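Putative mandelate racemase (Zymomonas mobilis, PDB 2OX4) probably acts as a magnesium-dependent lyase, perhaps a sugar-acid dehydratase, of the mandelate racemase group within the enolase superfamily. Local coordinates at residues Pro262-Glu267 against Val286-Leu291; Ser271-Leu276 against Phe297-Lys302. All blocks are in the same frame, centred on the assembly; numbering follows the deposited sequence.

Contact 1 (Pro262-Glu267 against Val286-Leu291). With MG (magnesium ion), chain O.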
loop_
_atom_site.group_PDB
_atom_site.type_symbol
_atom_site.label_atom_id
_atom_site.label_comp_id
_atom_site.label_asym_id
_atom_site.label_seq_id
_atom_site.Cartn_x
_atom_site.Cartn_y
_atom_site.Cartn_z
ATOM N N PRO C 262 20.066 13.409 8.620
ATOM C CA PRO C 262 19.757 13.438 7.179
ATOM C C PRO C 262 20.661 12.526 6.364
ATOM O O PRO C 262 21.862 12.416 6.638
ATOM C CB PRO C 262 19.998 14.899 6.775
ATOM C CG PRO C 262 19.791 15.676 8.080
ATOM C CD PRO C 262 20.363 14.756 9.150
ATOM N N LEU C 263 20.071 11.865 5.374
ATOM C CA LEU C 263 20.802 10.895 4.546
ATOM C C LEU C 263 21.188 11.483 3.194
ATOM O O LEU C 263 20.425 12.254 2.590
ATOM C CB LEU C 263 19.978 9.620 4.340
ATOM C CG LEU C 263 19.569 8.868 5.613
ATOM C CD1 LEU C 263 18.885 7.540 5.226
ATOM C CD2 LEU C 263 20.809 8.606 6.483
ATOM N N ALA C 264 22.372 11.101 2.721
ATOM C CA ALA C 264 22.859 11.529 1.402
ATOM C C ALA C 264 23.334 10.361 0.545
ATOM O O ALA C 264 23.886 9.378 1.056
ATOM C CB ALA C 264 23.990 12.528 1.551
ATOM N N SER C 265 23.141 10.478 -0.766
ATOM C CA SER C 265 23.612 9.457 -1.700
ATOM C C SER C 265 23.526 9.985 -3.124
ATOM O O SER C 265 22.717 10.855 -3.413
ATOM C CB SER C 265 22.744 8.204 -1.611
ATOM O OG SER C 265 23.355 7.145 -2.327
ATOM N N GLY C 266 24.351 9.448 -4.018
ATOM C CA GLY C 266 24.156 9.763 -5.416
ATOM C C GLY C 266 25.274 9.407 -6.351
ATOM O O GLY C 266 25.043 9.318 -7.544
ATOM N N GLU C 267 26.495 9.247 -5.838
ATOM C CA GLU C 267 27.612 9.003 -6.748
ATOM C C GLU C 267 27.502 7.643 -7.421
ATOM O O GLU C 267 28.095 7.431 -8.472
ATOM C CB GLU C 267 28.963 9.149 -6.045
ATOM C CG GLU C 267 29.268 8.051 -5.038
ATOM C CD GLU C 267 30.406 8.449 -4.139
ATOM O OE1 GLU C 267 30.154 9.204 -3.174
ATOM O OE2 GLU C 267 31.549 8.029 -4.411
ATOM N N VAL C 286 19.734 14.717 0.739
ATOM C CA VAL C 286 20.683 15.466 -0.090
ATOM C C VAL C 286 21.192 14.507 -1.146
ATOM O O VAL C 286 21.861 13.525 -0.824
ATOM C CB VAL C 286 21.892 16.014 0.741
ATOM C CG1 VAL C 286 22.906 16.740 -0.178
ATOM C CG2 VAL C 286 21.414 16.958 1.871
ATOM N N ILE C 287 20.824 14.741 -2.398
ATOM C CA ILE C 287 21.274 13.860 -3.471
ATOM C C ILE C 287 22.612 14.325 -4.010
ATOM O O ILE C 287 22.897 15.532 -4.052
ATOM C CB ILE C 287 20.267 13.751 -4.638
ATOM C CG1 ILE C 287 19.869 15.142 -5.150
ATOM C CG2 ILE C 287 19.035 12.892 -4.223
ATOM C CD1 ILE C 287 19.341 15.126 -6.578
ATOM N N GLN C 288 23.429 13.362 -4.428
ATOM C CA GLN C 288 24.801 13.659 -4.821
ATOM C C GLN C 288 25.158 13.105 -6.195
ATOM O O GLN C 288 26.142 12.373 -6.322
ATOM C CB GLN C 288 25.789 13.138 -3.757
ATOM C CG GLN C 288 25.553 13.694 -2.324
ATOM C CD GLN C 288 26.302 12.901 -1.267
ATOM O OE1 GLN C 288 26.217 11.682 -1.225
ATOM N NE2 GLN C 288 27.041 13.595 -0.406
ATOM N N PRO C 289 24.386 13.472 -7.246
ATOM C CA PRO C 289 24.727 12.946 -8.565
ATOM C C PRO C 289 26.089 13.505 -8.977
ATOM O O PRO C 289 26.435 14.636 -8.594
ATOM C CB PRO C 289 23.633 13.532 -9.467
ATOM C CG PRO C 289 23.163 14.733 -8.764
ATOM C CD PRO C 289 23.265 14.425 -7.309
ATOM N N ASP C 290 26.857 12.703 -9.699
ATOM C CA ASP C 290 28.097 13.149 -10.333
ATOM C C ASP C 290 27.772 13.528 -11.775
ATOM O O ASP C 290 27.213 12.719 -12.524
ATOM C CB ASP C 290 29.121 11.998 -10.289
ATOM C CG ASP C 290 30.528 12.420 -10.743
ATOM O OD1 ASP C 290 30.683 12.951 -11.856
ATOM O OD2 ASP C 290 31.486 12.202 -9.984
ATOM N N LEU C 291 28.127 14.750 -12.182
ATOM C CA LEU C 291 27.959 15.159 -13.593
ATOM C C LEU C 291 28.528 14.131 -14.589
ATOM O O LEU C 291 27.932 13.893 -15.630
ATOM C CB LEU C 291 28.592 16.527 -13.855
ATOM C CG LEU C 291 27.782 17.805 -13.634
ATOM C CD1 LEU C 291 28.634 18.978 -14.063
ATOM C CD2 LEU C 291 26.512 17.810 -14.437
HETATM MG MG MG O . 31.240 9.629 -1.411
HETATM O O HOH W 1 25.804 10.122 -10.404
HETATM O O HOH W 2 27.287 9.755 -2.977
HETATM O O HOH W 3 33.169 8.653 -2.366
HETATM O O HOH W 4 30.698 7.561 -0.839
HETATM O O HOH W 5 32.243 11.362 -2.028
#
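The carbonyl oxygen of Ser265 takes a hydrogen bond and a CA-H...O contact from the end of the neighbouring strand and the residue just past it. Gln288 N donates to Ser265 O over 2.8 Å, coming from above the carbonyl plane, 46° out of it, and the CA-H of Ile287 adds the weaker contact. Further back, Val286 N meets Leu263 O at 3.2 Å, and a weak bond from Ser265 N to Val286 O completes the parallel pairing. Ala264 and Val286, both small and apolar, lie together on one sheet face, touching CB to CB. These are neighbouring strands of the modified TIM barrel, joined by helix 271-280 in a beta-alpha-beta crossover, and the metal site lies at their C-terminal ends. There Gly266 turns through backbone angles hard for any other residue; a CB would strike Gln288 C. Beyond it Glu267, with CG set between its backbone N and carbonyl carbon (chi1 70°), brings OE1 to 2.1 Å from the magnesium ion. Three waters, Glu215 and Glu241 fill the other metal positions, while Tyr44 hydrogen-bonds to Glu267 OE2. Gln288 lays its amide against Ala264 CB, with NE2 hydrogen-bonded to Gln315 and, weakly, to Glu241; its OE1 lies 2.8 Å from a water that accepts from Glu267 N. An alanine at Gln288 would probably leave Gln315 without this donor, open a gap over Ala264 CB and free that water to shift beside the metal ligands. Another water links Gly266 O with Asp290 N, 2.9 Å from the latter, and Asp290 OD2 hydrogen-bonds to His317, an Asp-His pair as in mandelate racemase.

Contact 2 (Ser271-Leu276 against Phe297-Lys302)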
loop_
_atom_site.group_PDB
_atom_site.type_symbol
_atom_site.label_atom_id
_atom_site.label_comp_id
_atom_site.label_asym_id
_atom_site.label_seq_id
_atom_site.Cartn_x
_atom_site.Cartn_y
_atom_site.Cartn_z
ATOM N N SER C 271 21.103 8.764 -13.629
ATOM C CA SER C 271 19.904 9.218 -14.367
ATOM C C SER C 271 18.670 9.459 -13.492
ATOM O O SER C 271 18.619 9.036 -12.336
ATOM C CB SER C 271 19.573 8.310 -15.560
ATOM O OG SER C 271 18.740 7.210 -15.174
ATOM N N ARG C 272 17.688 10.150 -14.072
ATOM C CA ARG C 272 16.333 10.284 -13.505
ATOM C C ARG C 272 15.802 8.941 -13.010
ATOM O O ARG C 272 15.222 8.863 -11.915
ATOM C CB ARG C 272 15.383 10.786 -14.590
ATOM C CG ARG C 272 15.380 12.294 -14.869
ATOM C CD ARG C 272 14.658 12.547 -16.208
ATOM N NE ARG C 272 15.484 12.139 -17.343
ATOM C CZ ARG C 272 15.085 12.129 -18.613
ATOM N NH1 ARG C 272 13.825 12.462 -18.930
ATOM N NH2 ARG C 272 15.949 11.782 -19.566
ATOM N N TRP C 273 16.004 7.894 -13.822
ATOM C CA TRP C 273 15.542 6.529 -13.478
ATOM C C TRP C 273 16.174 5.965 -12.204
ATOM O O TRP C 273 15.513 5.263 -11.439
ATOM C CB TRP C 273 15.792 5.564 -14.641
ATOM C CG TRP C 273 14.904 5.835 -15.844
ATOM C CD1 TRP C 273 13.727 5.206 -16.137
ATOM C CD2 TRP C 273 15.119 6.796 -16.892
ATOM N NE1 TRP C 273 13.192 5.716 -17.296
ATOM C CE2 TRP C 273 14.030 6.682 -17.790
ATOM C CE3 TRP C 273 16.132 7.731 -17.170
ATOM C CZ2 TRP C 273 13.909 7.478 -18.931
ATOM C CZ3 TRP C 273 16.014 8.525 -18.304
ATOM C CH2 TRP C 273 14.914 8.392 -19.177
ATOM N N GLY C 274 17.455 6.252 -11.989
ATOM C CA GLY C 274 18.153 5.811 -10.777
ATOM C C GLY C 274 17.627 6.507 -9.538
ATOM O O GLY C 274 17.407 5.870 -8.496
ATOM N N PHE C 275 17.410 7.816 -9.644
ATOM C CA PHE C 275 16.977 8.606 -8.487
ATOM C C PHE C 275 15.511 8.435 -8.121
ATOM O O PHE C 275 15.131 8.578 -6.954
ATOM C CB PHE C 275 17.372 10.070 -8.640
ATOM C CG PHE C 275 18.835 10.293 -8.400
ATOM C CD1 PHE C 275 19.316 10.408 -7.095
ATOM C CD2 PHE C 275 19.743 10.329 -9.463
ATOM C CE1 PHE C 275 20.679 10.576 -6.848
ATOM C CE2 PHE C 275 21.116 10.501 -9.221
ATOM C CZ PHE C 275 21.575 10.632 -7.909
ATOM N N LEU C 276 14.706 8.088 -9.117
ATOM C CA LEU C 276 13.254 7.981 -8.946
ATOM C C LEU C 276 12.789 7.211 -7.693
ATOM O O LEU C 276 12.045 7.769 -6.897
ATOM C CB LEU C 276 12.569 7.468 -10.221
ATOM C CG LEU C 276 11.059 7.181 -10.092
ATOM C CD1 LEU C 276 10.259 8.461 -9.894
ATOM C CD2 LEU C 276 10.545 6.402 -11.303
ATOM N N PHE C 297 25.323 17.497 -17.822
ATOM C CA PHE C 297 24.503 18.676 -17.474
ATOM C C PHE C 297 23.008 18.445 -17.732
ATOM O O PHE C 297 22.165 18.849 -16.937
ATOM C CB PHE C 297 24.917 19.892 -18.302
ATOM C CG PHE C 297 26.235 20.503 -17.897
ATOM C CD1 PHE C 297 27.305 20.514 -18.791
ATOM C CD2 PHE C 297 26.382 21.120 -16.661
ATOM C CE1 PHE C 297 28.514 21.107 -18.454
ATOM C CE2 PHE C 297 27.600 21.710 -16.308
ATOM C CZ PHE C 297 28.659 21.700 -17.207
ATOM N N THR C 298 22.705 17.817 -18.865
ATOM C CA THR C 298 21.319 17.629 -19.315
ATOM C C THR C 298 20.524 16.849 -18.264
ATOM O O THR C 298 19.419 17.252 -17.850
ATOM C CB THR C 298 21.298 16.916 -20.686
ATOM O OG1 THR C 298 21.918 17.764 -21.659
ATOM C CG2 THR C 298 19.860 16.606 -21.140
ATOM N N GLU C 299 21.110 15.754 -17.801
ATOM C CA GLU C 299 20.415 14.873 -16.865
ATOM C C GLU C 299 20.530 15.346 -15.421
ATOM O O GLU C 299 19.581 15.207 -14.648
ATOM C CB GLU C 299 20.909 13.430 -17.014
ATOM C CG GLU C 299 20.004 12.383 -16.342
ATOM C CD GLU C 299 18.744 12.070 -17.129
ATOM O OE1 GLU C 299 18.473 12.716 -18.160
ATOM O OE2 GLU C 299 18.013 11.142 -16.713
ATOM N N PHE C 300 21.683 15.896 -15.045
ATOM C CA PHE C 300 21.849 16.503 -13.707
ATOM C C PHE C 300 20.707 17.477 -13.430
ATOM O O PHE C 300 20.102 17.450 -12.358
ATOM C CB PHE C 300 23.162 17.274 -13.628
ATOM C CG PHE C 300 23.448 17.882 -12.275
ATOM C CD1 PHE C 300 24.297 17.228 -11.378
ATOM C CD2 PHE C 300 22.926 19.129 -11.914
ATOM C CE1 PHE C 300 24.605 17.794 -10.140
ATOM C CE2 PHE C 300 23.207 19.688 -10.655
ATOM C CZ PHE C 300 24.050 19.023 -9.778
ATOM N N LYS C 301 20.420 18.334 -14.403
ATOM C CA LYS C 301 19.358 19.323 -14.267
ATOM C C LYS C 301 18.008 18.653 -14.038
ATOM O O LYS C 301 17.252 19.045 -13.149
ATOM C CB LYS C 301 19.297 20.219 -15.505
ATOM C CG LYS C 301 18.605 21.552 -15.273
ATOM C CD LYS C 301 19.074 22.600 -16.269
ATOM C CE LYS C 301 17.917 23.453 -16.763
ATOM N NZ LYS C 301 17.234 24.162 -15.646
ATOM N N LYS C 302 17.709 17.640 -14.846
ATOM C CA LYS C 302 16.455 16.885 -14.703
ATOM C C LYS C 302 16.329 16.207 -13.339
ATOM O O LYS C 302 15.249 16.194 -12.734
ATOM C CB LYS C 302 16.306 15.864 -15.847
ATOM C CG LYS C 302 16.301 16.526 -17.249
ATOM C CD LYS C 302 16.171 15.521 -18.409
ATOM C CE LYS C 302 16.302 16.261 -19.762
ATOM N NZ LYS C 302 16.191 15.332 -20.928
HETATM O O HOH W 6 13.929 13.666 -21.509
#
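Arg272 and Glu299 tie together two neighbouring outer helices of the modified TIM barrel, 271-280 and 296-309; the axes of 271-276 and 297-302 approach to 9.5 Å at an angle of 30°. The arginine can be followed outward from its backbone. Its CB passes 3.4 Å from Glu299 OE2, and CG continues beside that oxygen while also touching Lys302 CB. CD rests on the same lysine, 3.7 Å from Lys302 CB. A bend at chi3 (-73°) then turns the chain so that NE points back at the carboxylate. Arg272 NE donates almost straight to Glu299 OE2 at 2.8 Å, in the guanidinium plane but from above the carboxylate plane, the two planes standing 64° apart. Glu299 OE2 takes a second bond, also 2.8 Å, from the backbone Arg272 N, which meets it on its anti side. Glutamate suits this place because one oxygen answers both a side-chain charge and a backbone N-H near the helix start, where the helix dipole would probably favour its negative charge. At CZ the flat group is sandwiched: Lys302 CD lies over one face, 3.6 Å from Arg272 CZ, and Trp273 CH2 lies over the opposite face, offset toward the rim. Lysine serves here by its extended aliphatic chain, its NZ going on to a salt bridge with Glu71, while Trp74 of helix 70-79 makes a cation-pi contact with Arg272. Of the two tips, Arg272 NH2 donates weakly to Glu299 OE1 at 3.0 Å, and NH1 hydrogen-bonds to Asp305 O of a neighbouring subunit. Arg272 NH1 also donates to a water that accepts from Lys302 NZ as well, at 2.9 Å.

In the fold
Both contacts are buried, but at different depths of one barrel. Contact 1 lies in the strand wall, its centre about 9 Å from that of the chain; contact 2 lies in the helical layer, about 14 Å out, covered by helix 70-79 and neighbouring subunits. Helix 271-280 of contact 2 connects the two strands of contact 1, and helix 296-309 comes after the second strand, past the short helix 291-294, so the segments alternate along the chain. Backbone pairing and metal ligation dominate within, a charged side-chain cluster in the outer layer. Between them the packing is apolar: Pro289 and Leu291 touch Phe300, and Gly266 CA meets Phe275 CZ at 3.7 Å.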